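PDB 5XN8: glycerol Dehydrogenase, which catalyses the NAD-dependent oxidation of glycerol to dihydroxyacetone, and probably also acts on 1,2-propanediol and 2,3-butanediol. Local coordinates for residues L202-L205 with C206-T209; I233-N237 with T238-G242. All coordinates share one frame; numbering follows the deposited sequence.

Interaction 1: residues L202-L205 with C206-T209; sequences LARL and CYDT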
loop_
_atom_site.group_PDB
_atom_site.type_symbol
_atom_site.label_atom_id
_atom_site.label_comp_id
_atom_site.label_asym_id
_atom_site.label_seq_id
_atom_site.Cartn_x
_atom_site.Cartn_y
_atom_site.Cartn_z
ATOM N N LEU A 202 7.894 16.735 19.720
ATOM C CA LEU A 202 9.322 17.076 19.592
ATOM C C LEU A 202 10.223 15.940 20.064
ATOM O O LEU A 202 11.295 15.718 19.499
ATOM C CB LEU A 202 9.654 18.359 20.359
ATOM C CG LEU A 202 9.107 19.678 19.814
ATOM C CD1 LEU A 202 9.351 20.775 20.840
ATOM C CD2 LEU A 202 9.698 20.076 18.474
ATOM N N ALA A 203 9.778 15.220 21.088
ATOM C CA ALA A 203 10.403 13.956 21.492
ATOM C C ALA A 203 10.479 12.953 20.343
ATOM O O ALA A 203 11.514 12.319 20.152
ATOM C CB ALA A 203 9.655 13.341 22.663
ATOM N N ARG A 204 9.392 12.820 19.584
ATOM C CA ARG A 204 9.320 11.905 18.443
ATOM C C ARG A 204 10.152 12.403 17.278
ATOM O O ARG A 204 10.831 11.618 16.620
ATOM C CB ARG A 204 7.858 11.705 17.984
ATOM C CG ARG A 204 7.661 10.746 16.807
ATOM C CD ARG A 204 7.890 9.279 17.185
ATOM N NE ARG A 204 8.385 8.488 16.049
ATOM C CZ ARG A 204 8.250 7.172 15.885
ATOM N NH1 ARG A 204 7.624 6.409 16.782
ATOM N NH2 ARG A 204 8.745 6.599 14.794
ATOM N N LEU A 205 10.084 13.702 17.013
ATOM C CA LEU A 205 10.910 14.312 15.976
ATOM C C LEU A 205 12.397 14.109 16.248
ATOM O O LEU A 205 13.176 13.879 15.326
ATOM C CB LEU A 205 10.603 15.807 15.853
ATOM C CG LEU A 205 11.330 16.542 14.724
ATOM C CD1 LEU A 205 10.870 16.043 13.362
ATOM C CD2 LEU A 205 11.124 18.036 14.864
ATOM N N CYS A 206 12.794 14.222 17.506
ATOM C CA CYS A 206 14.169 13.907 17.920
ATOM C C CYS A 206 14.612 12.545 17.379
ATOM O O CYS A 206 15.647 12.435 16.703
ATOM C CB CYS A 206 14.259 13.916 19.444
ATOM S SG CYS A 206 15.900 13.681 20.099
ATOM N N TYR A 207 13.791 11.528 17.646
ATOM C CA TYR A 207 14.059 10.148 17.257
ATOM C C TYR A 207 14.097 9.953 15.744
ATOM O O TYR A 207 15.026 9.318 15.238
ATOM C CB TYR A 207 13.011 9.216 17.902
ATOM C CG TYR A 207 13.110 7.754 17.521
ATOM C CD1 TYR A 207 14.234 6.997 17.851
ATOM C CD2 TYR A 207 12.076 7.129 16.839
ATOM C CE1 TYR A 207 14.323 5.659 17.510
ATOM C CE2 TYR A 207 12.148 5.793 16.491
ATOM C CZ TYR A 207 13.283 5.062 16.819
ATOM O OH TYR A 207 13.381 3.732 16.464
ATOM N N ASP A 208 13.112 10.495 15.022
ATOM C CA ASP A 208 13.074 10.378 13.550
ATOM C C ASP A 208 14.232 11.115 12.887
ATOM O O ASP A 208 14.714 10.701 11.835
ATOM C CB ASP A 208 11.750 10.905 12.964
ATOM C CG ASP A 208 10.532 10.087 13.403
ATOM O OD1 ASP A 208 10.649 8.859 13.641
ATOM O OD2 ASP A 208 9.439 10.687 13.504
ATOM N N THR A 209 14.645 12.226 13.488
ATOM C CA THR A 209 15.789 13.004 13.008
ATOM C C THR A 209 17.101 12.229 13.171
ATOM O O THR A 209 17.926 12.235 12.268
ATOM C CB THR A 209 15.880 14.373 13.718
ATOM O OG1 THR A 209 14.665 15.092 13.510
ATOM C CG2 THR A 209 17.032 15.204 13.184
#

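Interaction 2: residues I233-N237 with T238-G242; sequences IIEAN and TYLSG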
loop_
_atom_site.group_PDB
_atom_site.type_symbol
_atom_site.label_atom_id
_atom_site.label_comp_id
_atom_site.label_asym_id
_atom_site.label_seq_id
_atom_site.Cartn_x
_atom_site.Cartn_y
_atom_site.Cartn_z
ATOM N N ILE A 233 21.023 17.463 13.556
ATOM C CA ILE A 233 21.404 16.608 14.685
ATOM C C ILE A 233 21.777 17.408 15.928
ATOM O O ILE A 233 21.464 16.987 17.034
ATOM C CB ILE A 233 22.526 15.607 14.277
ATOM C CG1 ILE A 233 21.942 14.527 13.356
ATOM C CG2 ILE A 233 23.219 14.967 15.486
ATOM C CD1 ILE A 233 21.050 13.501 14.032
ATOM N N ILE A 234 22.446 18.548 15.754
ATOM C CA ILE A 234 22.727 19.461 16.875
ATOM C C ILE A 234 21.425 19.988 17.500
ATOM O O ILE A 234 21.346 20.153 18.721
ATOM C CB ILE A 234 23.654 20.626 16.448
ATOM C CG1 ILE A 234 25.070 20.099 16.191
ATOM C CG2 ILE A 234 23.714 21.722 17.514
ATOM C CD1 ILE A 234 25.964 21.077 15.449
ATOM N N GLU A 235 20.418 20.254 16.675
ATOM C CA GLU A 235 19.108 20.693 17.168
ATOM C C GLU A 235 18.380 19.546 17.866
ATOM O O GLU A 235 17.784 19.743 18.928
ATOM C CB GLU A 235 18.248 21.225 16.025
ATOM C CG GLU A 235 16.984 21.940 16.497
ATOM C CD GLU A 235 15.954 22.157 15.408
ATOM O OE1 GLU A 235 16.335 22.175 14.224
ATOM O OE2 GLU A 235 14.749 22.316 15.746
ATOM N N ALA A 236 18.412 18.366 17.246
ATOM C CA ALA A 236 17.883 17.149 17.859
ATOM C C ALA A 236 18.509 16.895 19.229
ATOM O O ALA A 236 17.797 16.698 20.216
ATOM C CB ALA A 236 18.108 15.949 16.945
ATOM N N ASN A 237 19.841 16.929 19.271
ATOM C CA ASN A 237 20.620 16.682 20.493
ATOM C C ASN A 237 20.409 17.706 21.599
ATOM O O ASN A 237 20.578 17.371 22.781
ATOM C CB ASN A 237 22.132 16.624 20.176
ATOM C CG ASN A 237 22.555 15.334 19.498
ATOM O OD1 ASN A 237 21.723 14.503 19.116
ATOM N ND2 ASN A 237 23.869 15.155 19.358
ATOM N N THR A 238 20.062 18.944 21.231
ATOM C CA THR A 238 19.991 20.042 22.190
ATOM C C THR A 238 18.572 20.537 22.460
ATOM O O THR A 238 18.119 20.486 23.604
ATOM C CB THR A 238 20.870 21.219 21.737
ATOM O OG1 THR A 238 22.093 20.712 21.191
ATOM C CG2 THR A 238 21.187 22.140 22.928
ATOM N N TYR A 239 17.878 21.034 21.438
ATOM C CA TYR A 239 16.539 21.594 21.648
ATOM C C TYR A 239 15.462 20.509 21.705
ATOM O O TYR A 239 14.645 20.513 22.624
ATOM C CB TYR A 239 16.191 22.669 20.592
ATOM C CG TYR A 239 14.985 23.488 21.002
ATOM C CD1 TYR A 239 13.697 23.044 20.735
ATOM C CD2 TYR A 239 15.132 24.678 21.707
ATOM C CE1 TYR A 239 12.579 23.786 21.133
ATOM C CE2 TYR A 239 14.029 25.416 22.117
ATOM C CZ TYR A 239 12.758 24.974 21.831
ATOM O OH TYR A 239 11.680 25.719 22.244
ATOM N N LEU A 240 15.454 19.587 20.744
ATOM C CA LEU A 240 14.393 18.574 20.669
ATOM C C LEU A 240 14.461 17.583 21.829
ATOM O O LEU A 240 13.420 17.180 22.373
ATOM C CB LEU A 240 14.442 17.800 19.342
ATOM C CG LEU A 240 14.405 18.579 18.024
ATOM C CD1 LEU A 240 14.272 17.627 16.845
ATOM C CD2 LEU A 240 13.244 19.574 18.023
ATOM N N SER A 241 15.673 17.170 22.185
ATOM C CA SER A 241 15.864 16.230 23.284
ATOM C C SER A 241 15.656 16.925 24.627
ATOM O O SER A 241 15.081 16.339 25.545
ATOM C CB SER A 241 17.255 15.584 23.208
ATOM O OG SER A 241 17.432 14.600 24.221
ATOM N N GLY A 242 16.113 18.176 24.723
ATOM C CA GLY A 242 15.968 18.995 25.925
ATOM C C GLY A 242 14.548 19.311 26.354
ATOM O O GLY A 242 14.207 19.159 27.533
#

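Interaction 1: residues L202-L205 with C206-T209
Arg204 and Asp208, one turn apart on helix 197-223 of the helical part of the chain, form an i to i+4 salt bridge, and Leu205 and Thr209 make a second i to i+4 contact beside it. NH2 of Arg204 lies 3.2 Å from OD1 of Asp208 and uses the syn lone pair of that oxygen, which stays near the guanidinium plane; NE adds a weak bond to the same atom. The arginine chain starts with CG anti to the backbone N (chi1 -179°) and bends at chi2, which carries the guanidinium along the helix to the carboxylate. Tyr207 lies alongside, its CD2 over one guanidinium face with the two planes 85° apart, and NH2 of Arg204 lies at the edge of the ring, near its plane. One residue further along, OG1 of Thr209 donates to O of Leu205 at 2.6 Å from above the carbonyl plane, while N of Thr209 reaches that oxygen at 2.9 Å from the opposite face. Trp176 of helix 162-185 makes a cation-pi contact with Arg204 and also meets the Tyr207 ring. Leu202, Leu205 and Cys206 face helix 228-247, and Tyr207 reaches helix 290-303.

Interaction 2: residues I233-N237 with T238-G242
Ile234 and Thr238 lie side by side on helix 228-247, pointing the same way, and the threonine hydroxyl turns back against the helix. With OG1 anti to its own carbonyl carbon (chi1 -40°), Thr238 donates to O of Ile234 at 2.6 Å, in the carbonyl plane. Leu240 points back toward the preceding turn: its CD1 lies 4.2 Å from CB of Ala236, and its CD2 touches OE2 of Glu235 at 3.9 Å, the glutamate and leucine side chains crossing at an angle. The Glu235 carboxylate is buried yet satisfied, since OE1 and OE2 accept from the backbone N of Glu197 and Ala198 of the second subunit.

The backbone beneath widens into a pi-type turn at 238-240. N of Thr238 makes weak bonds to O of Ile234 and O of Glu235; the straight bond to O of Glu235 comes from N of Leu240, five residues on, at 3.0 Å and 171°, while N of Tyr239 makes a shorter but strongly bent, weak one. N of Ser241 likewise bonds to O of Ala236, 2.9 Å away. OG of Ser241 is hydrogen-bonded to Asp121, a probable glycerol-binding residue, and to Thr175; this joins the widened turn to the active-site surroundings. Around the contact, Asn237 packs on helix 162-185, Leu240 on helix 197-223, Ile234 and Thr238 against strand 149-153, and Thr238 also against Tyr11 of strand 10-14.

Overall arrangement
Interactions 1 and 2 occupy consecutive helices, 197-223 and 228-247, which pack directly together: Leu240 of interaction 2 meets Leu202, Leu205 and Cys206 of interaction 1, with CD2 of Leu202 3.6 Å from CD2 of Leu240. Interaction 1 is partly buried and mixes a charged pair with regular helical bonding. Interaction 2 is wholly buried; at its widened turn bonds five residues apart join weakened i to i+4 ones, while Glu235, Asn237, Tyr239 and Ser241 find polar partners beyond the helix. Both hold a threonine whose OG1 bonds to the carbonyl four residues back. Both also touch the second subunit, interaction 1 by packing and interaction 2 by hydrogen bonds as well. Interaction 2 lies nearer the zinc site.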